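Local coordinates for diaminopropionate ammonia-lyase (Escherichia coli, PDB 4D9I), which breaks down both L- and D-alpha,beta-diaminopropionate to pyruvate and ammonia, using pyridoxal 5'-phosphate as its cofactor, at residues C48-L53 / K60-K65; M220-T225 / D368-V373. All blocks are in the same frame, centred on the assembly; numbering follows the deposited sequence.

Contact 1 (C48-L53 / K60-K65); sequences CALDDL and KKILVK
Cys48 and Ala49, on strand 47-49, one of the two edge strands of the chain's mixed sheet, pair antiparallel with Val64 and Leu63 of strand 61-66. Cys48 and Val64 form the hydrogen-bonded pair: Cys48 N donates to Val64 O at 2.8 Å, and Val64 N returns a bond to Cys48 O at 2.9 Å. Ala49 and Leu63 are the non-hydrogen-bonded pair, their side chains meeting on the other sheet face from Cys48 and Val64, where Leu63 CD2 rests against the alanine methyl. The ladder continues for one more hydrogen bond as the outer strand ends, from Leu50 N to Ile62 O at 2.8 Å. At that point the chain changes course: Leu50 is the centre of an inverse gamma turn and the N-cap of helix 51-57, the helix that carries the chain back to strand 61-66 and makes a strand-helix-strand unit.

With Leu50 CG anti to its own carbonyl carbon (chi1 -54°), CG comes to 4.0 Å from Val64 CG2. Leu50 CD1 presses on the same Val64 CG2 at 3.5 Å, the two side chains crossing obliquely. Further along, Ile62 CD1 packs at the start of the helix against Leu53, with Leu344 and Leu347 of helix 338-352 closing over Ile62. Trp390 of the second subunit packs on Leu53.

The polar end of the contact is a salt bridge. The side chains of Asp51 and Lys61 run alongside each other in the same direction, and Lys61 NZ takes the syn lone pair of Asp51 OD1 at 2.8 Å. Lys61 NZ also sits 3.7 Å from Ala49 CB. Asp51 OD1 is gripped a second time by a water that donates to it at 2.8 Å and accepts from Ile62 N, tying the first helical turn to the inner strand's backbone.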
loop_
_atom_site.group_PDB
_atom_site.type_symbol
_atom_site.label_atom_id
_atom_site.label_comp_id
_atom_site.label_asym_id
_atom_site.label_seq_id
_atom_site.Cartn_x
_atom_site.Cartn_y
_atom_site.Cartn_z
ATOM N N CYS B 48 -12.423 -7.438 -8.854
ATOM C CA CYS B 48 -11.634 -6.266 -9.253
ATOM C C CYS B 48 -10.701 -6.617 -10.408
ATOM O O CYS B 48 -10.043 -7.660 -10.379
ATOM C CB CYS B 48 -10.838 -5.728 -8.065
ATOM S SG CYS B 48 -11.805 -5.476 -6.557
ATOM N N ALA B 49 -10.645 -5.756 -11.416
ATOM C CA ALA B 49 -9.772 -5.981 -12.542
ATOM C C ALA B 49 -8.432 -5.286 -12.296
ATOM O O ALA B 49 -8.353 -4.062 -12.288
ATOM C CB ALA B 49 -10.421 -5.494 -13.837
ATOM N N LEU B 50 -7.380 -6.066 -12.086
ATOM C CA LEU B 50 -6.090 -5.452 -11.859
ATOM C C LEU B 50 -5.380 -5.379 -13.216
ATOM O O LEU B 50 -4.422 -6.086 -13.453
ATOM C CB LEU B 50 -5.280 -6.209 -10.791
ATOM C CG LEU B 50 -5.955 -6.436 -9.432
ATOM C CD1 LEU B 50 -4.998 -7.179 -8.506
ATOM C CD2 LEU B 50 -6.423 -5.138 -8.756
ATOM N N ASP B 51 -5.904 -4.534 -14.100
ATOM C CA ASP B 51 -5.400 -4.409 -15.481
ATOM C C ASP B 51 -3.925 -4.010 -15.575
ATOM O O ASP B 51 -3.164 -4.564 -16.394
ATOM C CB ASP B 51 -6.230 -3.407 -16.290
ATOM C CG ASP B 51 -7.630 -3.918 -16.637
ATOM O OD1 ASP B 51 -8.000 -5.096 -16.371
ATOM O OD2 ASP B 51 -8.384 -3.113 -17.207
ATOM N N ASP B 52 -3.530 -3.009 -14.794
ATOM C CA ASP B 52 -2.168 -2.509 -14.902
ATOM C C ASP B 52 -1.169 -3.529 -14.350
ATOM O O ASP B 52 -0.075 -3.708 -14.922
ATOM C CB ASP B 52 -2.026 -1.123 -14.249
ATOM C CG ASP B 52 -2.788 -0.061 -15.013
ATOM O OD1 ASP B 52 -2.911 -0.214 -16.237
ATOM O OD2 ASP B 52 -3.284 0.912 -14.423
ATOM N N LEU B 53 -1.564 -4.239 -13.295
ATOM C CA LEU B 53 -0.737 -5.333 -12.760
ATOM C C LEU B 53 -0.643 -6.488 -13.781
ATOM O O LEU B 53 0.428 -7.118 -13.946
ATOM C CB LEU B 53 -1.267 -5.828 -11.386
ATOM C CG LEU B 53 -0.316 -6.720 -10.559
ATOM C CD1 LEU B 53 0.802 -5.870 -9.938
ATOM C CD2 LEU B 53 -1.024 -7.542 -9.484
ATOM N N LYS B 60 -3.034 -11.343 -19.682
ATOM C CA LYS B 60 -4.127 -10.528 -20.246
ATOM C C LYS B 60 -4.919 -9.823 -19.123
ATOM O O LYS B 60 -5.137 -8.620 -19.174
ATOM C CB LYS B 60 -5.069 -11.384 -21.110
ATOM C CG LYS B 60 -6.101 -10.592 -21.917
ATOM C CD LYS B 60 -6.856 -11.487 -22.916
ATOM C CE LYS B 60 -7.644 -10.674 -23.942
ATOM N N LYS B 61 -5.355 -10.593 -18.129
ATOM C CA LYS B 61 -6.175 -10.084 -17.038
ATOM C C LYS B 61 -5.857 -10.763 -15.733
ATOM O O LYS B 61 -5.471 -11.940 -15.700
ATOM C CB LYS B 61 -7.675 -10.226 -17.350
ATOM C CG LYS B 61 -8.187 -9.186 -18.361
ATOM C CD LYS B 61 -9.371 -8.424 -17.780
ATOM C CE LYS B 61 -9.541 -7.037 -18.389
ATOM N NZ LYS B 61 -10.297 -6.186 -17.419
ATOM N N ILE B 62 -5.986 -9.999 -14.649
ATOM C CA ILE B 62 -5.907 -10.543 -13.308
ATOM C C ILE B 62 -7.160 -10.018 -12.593
ATOM O O ILE B 62 -7.337 -8.800 -12.479
ATOM C CB ILE B 62 -4.614 -10.126 -12.577
ATOM C CG1 ILE B 62 -3.361 -10.688 -13.287
ATOM C CG2 ILE B 62 -4.623 -10.564 -11.111
ATOM C CD1 ILE B 62 -2.043 -10.212 -12.656
ATOM N N LEU B 63 -8.018 -10.944 -12.154
ATOM C CA LEU B 63 -9.312 -10.617 -11.580
ATOM C C LEU B 63 -9.318 -11.136 -10.159
ATOM O O LEU B 63 -9.063 -12.333 -9.939
ATOM C CB LEU B 63 -10.444 -11.262 -12.376
ATOM C CG LEU B 63 -10.454 -10.950 -13.881
ATOM C CD1 LEU B 63 -11.428 -11.875 -14.582
ATOM C CD2 LEU B 63 -10.787 -9.481 -14.129
ATOM N N VAL B 64 -9.574 -10.256 -9.205
ATOM C CA VAL B 64 -9.536 -10.651 -7.788
ATOM C C VAL B 64 -10.922 -10.558 -7.191
ATOM O O VAL B 64 -11.506 -9.460 -7.076
ATOM C CB VAL B 64 -8.562 -9.787 -6.955
ATOM C CG1 VAL B 64 -8.505 -10.283 -5.495
ATOM C CG2 VAL B 64 -7.173 -9.796 -7.587
ATOM N N LYS B 65 -11.436 -11.713 -6.788
ATOM C CA LYS B 65 -12.659 -11.779 -6.010
ATOM C C LYS B 65 -12.372 -11.367 -4.571
ATOM O O LYS B 65 -11.663 -12.088 -3.830
ATOM C CB LYS B 65 -13.230 -13.208 -6.098
ATOM C CG LYS B 65 -14.655 -13.388 -5.580
ATOM C CD LYS B 65 -15.683 -12.516 -6.299
ATOM C CE LYS B 65 -17.107 -12.934 -5.910
ATOM N NZ LYS B 65 -18.121 -11.898 -6.257
HETATM O O HOH W 1 -7.208 -7.557 -15.211
#

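Contact 2 (M220-T225 / D368-V373); sequences MGVTPT and DAVVLV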
loop_
_atom_site.group_PDB
_atom_site.type_symbol
_atom_site.label_atom_id
_atom_site.label_comp_id
_atom_site.label_asym_id
_atom_site.label_seq_id
_atom_site.Cartn_x
_atom_site.Cartn_y
_atom_site.Cartn_z
ATOM N N MET B 220 -18.384 -8.875 -17.797
ATOM C CA MET B 220 -17.148 -8.279 -18.332
ATOM C C MET B 220 -16.815 -8.812 -19.721
ATOM O O MET B 220 -15.966 -8.258 -20.389
ATOM C CB MET B 220 -15.955 -8.579 -17.433
ATOM C CG MET B 220 -15.992 -7.917 -16.072
ATOM S SD MET B 220 -14.602 -8.541 -15.123
ATOM C CE MET B 220 -14.896 -7.718 -13.559
ATOM N N GLY B 221 -17.453 -9.912 -20.120
ATOM C CA GLY B 221 -17.197 -10.521 -21.421
ATOM C C GLY B 221 -15.909 -11.326 -21.484
ATOM O O GLY B 221 -15.372 -11.527 -22.563
ATOM N N VAL B 222 -15.422 -11.804 -20.337
ATOM C CA VAL B 222 -14.154 -12.554 -20.291
ATOM C C VAL B 222 -14.353 -14.003 -19.850
ATOM O O VAL B 222 -15.351 -14.349 -19.213
ATOM C CB VAL B 222 -13.069 -11.890 -19.386
ATOM C CG1 VAL B 222 -12.771 -10.453 -19.813
ATOM C CG2 VAL B 222 -13.448 -11.962 -17.897
ATOM N N THR B 223 -13.378 -14.839 -20.164
ATOM C CA THR B 223 -13.407 -16.237 -19.748
ATOM C C THR B 223 -12.092 -16.525 -19.014
ATOM O O THR B 223 -11.022 -16.260 -19.533
ATOM C CB THR B 223 -13.563 -17.186 -20.965
ATOM O OG1 THR B 223 -14.694 -16.789 -21.754
ATOM C CG2 THR B 223 -13.764 -18.637 -20.520
ATOM N N PRO B 224 -12.161 -17.099 -17.815
ATOM C CA PRO B 224 -10.860 -17.343 -17.193
ATOM C C PRO B 224 -10.108 -18.515 -17.849
ATOM O O PRO B 224 -10.713 -19.548 -18.179
ATOM C CB PRO B 224 -11.227 -17.668 -15.747
ATOM C CG PRO B 224 -12.614 -18.249 -15.815
ATOM C CD PRO B 224 -13.269 -17.720 -17.071
ATOM N N THR B 225 -8.802 -18.349 -18.030
ATOM C CA THR B 225 -7.938 -19.455 -18.419
ATOM C C THR B 225 -7.355 -20.165 -17.190
ATOM O O THR B 225 -7.045 -21.365 -17.255
ATOM C CB THR B 225 -6.757 -18.957 -19.280
ATOM O OG1 THR B 225 -6.093 -17.901 -18.578
ATOM C CG2 THR B 225 -7.245 -18.449 -20.635
ATOM N N ASP B 368 -2.108 -14.111 -23.231
ATOM C CA ASP B 368 -3.539 -14.413 -23.333
ATOM C C ASP B 368 -4.201 -14.827 -22.009
ATOM O O ASP B 368 -5.428 -14.968 -21.941
ATOM C CB ASP B 368 -3.778 -15.511 -24.371
ATOM C CG ASP B 368 -3.325 -15.106 -25.758
ATOM O OD1 ASP B 368 -3.643 -13.982 -26.198
ATOM O OD2 ASP B 368 -2.621 -15.899 -26.397
ATOM N N ALA B 369 -3.409 -15.058 -20.969
ATOM C CA ALA B 369 -3.977 -15.582 -19.718
ATOM C C ALA B 369 -4.939 -14.630 -19.009
ATOM O O ALA B 369 -4.671 -13.431 -18.865
ATOM C CB ALA B 369 -2.889 -16.059 -18.768
ATOM N N VAL B 370 -6.072 -15.191 -18.585
ATOM C CA VAL B 370 -7.061 -14.506 -17.772
ATOM C C VAL B 370 -7.132 -15.233 -16.422
ATOM O O VAL B 370 -7.587 -16.397 -16.335
ATOM C CB VAL B 370 -8.427 -14.462 -18.482
ATOM C CG1 VAL B 370 -9.461 -13.769 -17.628
ATOM C CG2 VAL B 370 -8.299 -13.758 -19.839
ATOM N N VAL B 371 -6.681 -14.552 -15.368
ATOM C CA VAL B 371 -6.345 -15.245 -14.122
ATOM C C VAL B 371 -7.258 -14.807 -12.972
ATOM O O VAL B 371 -7.219 -13.663 -12.543
ATOM C CB VAL B 371 -4.859 -15.049 -13.763
ATOM C CG1 VAL B 371 -4.463 -15.915 -12.568
ATOM C CG2 VAL B 371 -3.959 -15.375 -14.963
ATOM N N LEU B 372 -8.097 -15.738 -12.517
ATOM C CA LEU B 372 -8.996 -15.523 -11.420
ATOM C C LEU B 372 -8.270 -15.833 -10.117
ATOM O O LEU B 372 -7.710 -16.910 -9.944
ATOM C CB LEU B 372 -10.258 -16.406 -11.577
ATOM C CG LEU B 372 -11.263 -16.443 -10.414
ATOM C CD1 LEU B 372 -11.759 -15.063 -10.044
ATOM C CD2 LEU B 372 -12.440 -17.349 -10.779
ATOM N N VAL B 373 -8.261 -14.862 -9.215
ATOM C CA VAL B 373 -7.631 -15.001 -7.896
ATOM C C VAL B 373 -8.729 -14.763 -6.879
ATOM O O VAL B 373 -9.624 -13.955 -7.130
ATOM C CB VAL B 373 -6.493 -13.960 -7.737
ATOM C CG1 VAL B 373 -5.847 -14.018 -6.367
ATOM C CG2 VAL B 373 -5.420 -14.209 -8.806
#
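The flat group at this contact is the peptide carbonyl of Val370: Thr225 N lies in its plane on a lone pair, 2.9 Å from Val370 O, though the N-H...O angle is a bent 136°. Pro224 CA and CB stand to one side of that plane, with CA 3.5 Å from Val370 O, and Thr225 OG1 is on the opposite side, 3.1 Å from Val370 O. Pro224 CB also approaches Leu372 CB.

Thr225 grips Val370 a second time through its hydroxyl, which accepts from Val370 N with OG1 2.7 Å away. With chi1 at 53°, OG1 lies between the threonine's own backbone N and carbonyl carbon, which brings it to the strand backbone, and the Ala369 methyl is 3.7 Å from OG1. An alanine here would probably leave Val370 N without this hydroxyl acceptor and open a small gap beside Asp368 where CG2 had been. Val370 itself turns its side chain into the bend of the loop, with CB 3.3 Å from Thr223 O and CG1 4.4 Å from Val222 CG2.

Residues 222-225 run at 92° to residues 368-372 before the chain enters strand 226-230, the parallel neighbour of strand 370-375. Gly221, just after helix 208-220, has the positive phi of a Schellman motif; Met217 of that helix packs on Val222, Pro224 and Leu372, and Tyr248 of helix 235-248 touches Thr223 and Pro224.

The two contacts lie in one mixed sheet, their centres about 9 Å apart, on the same side of the chain's centre. Contact 1 closes before contact 2 opens along the sequence, yet strands 61-66 and 370-375 run side by side and parallel. Leu63 joins them through two probable hydrogen bonds, from Leu63 N to Val371 O (2.9 Å) and from Val373 N to Leu63 O (2.8 Å). The order across this part of the sheet is 47-49, 61-66, 370-375, 226-230, which brings early and late parts of the chain together in the fold type II enzyme. Both contacts lie away from Lys77 and Asp120, the probable proton acceptors of the active site.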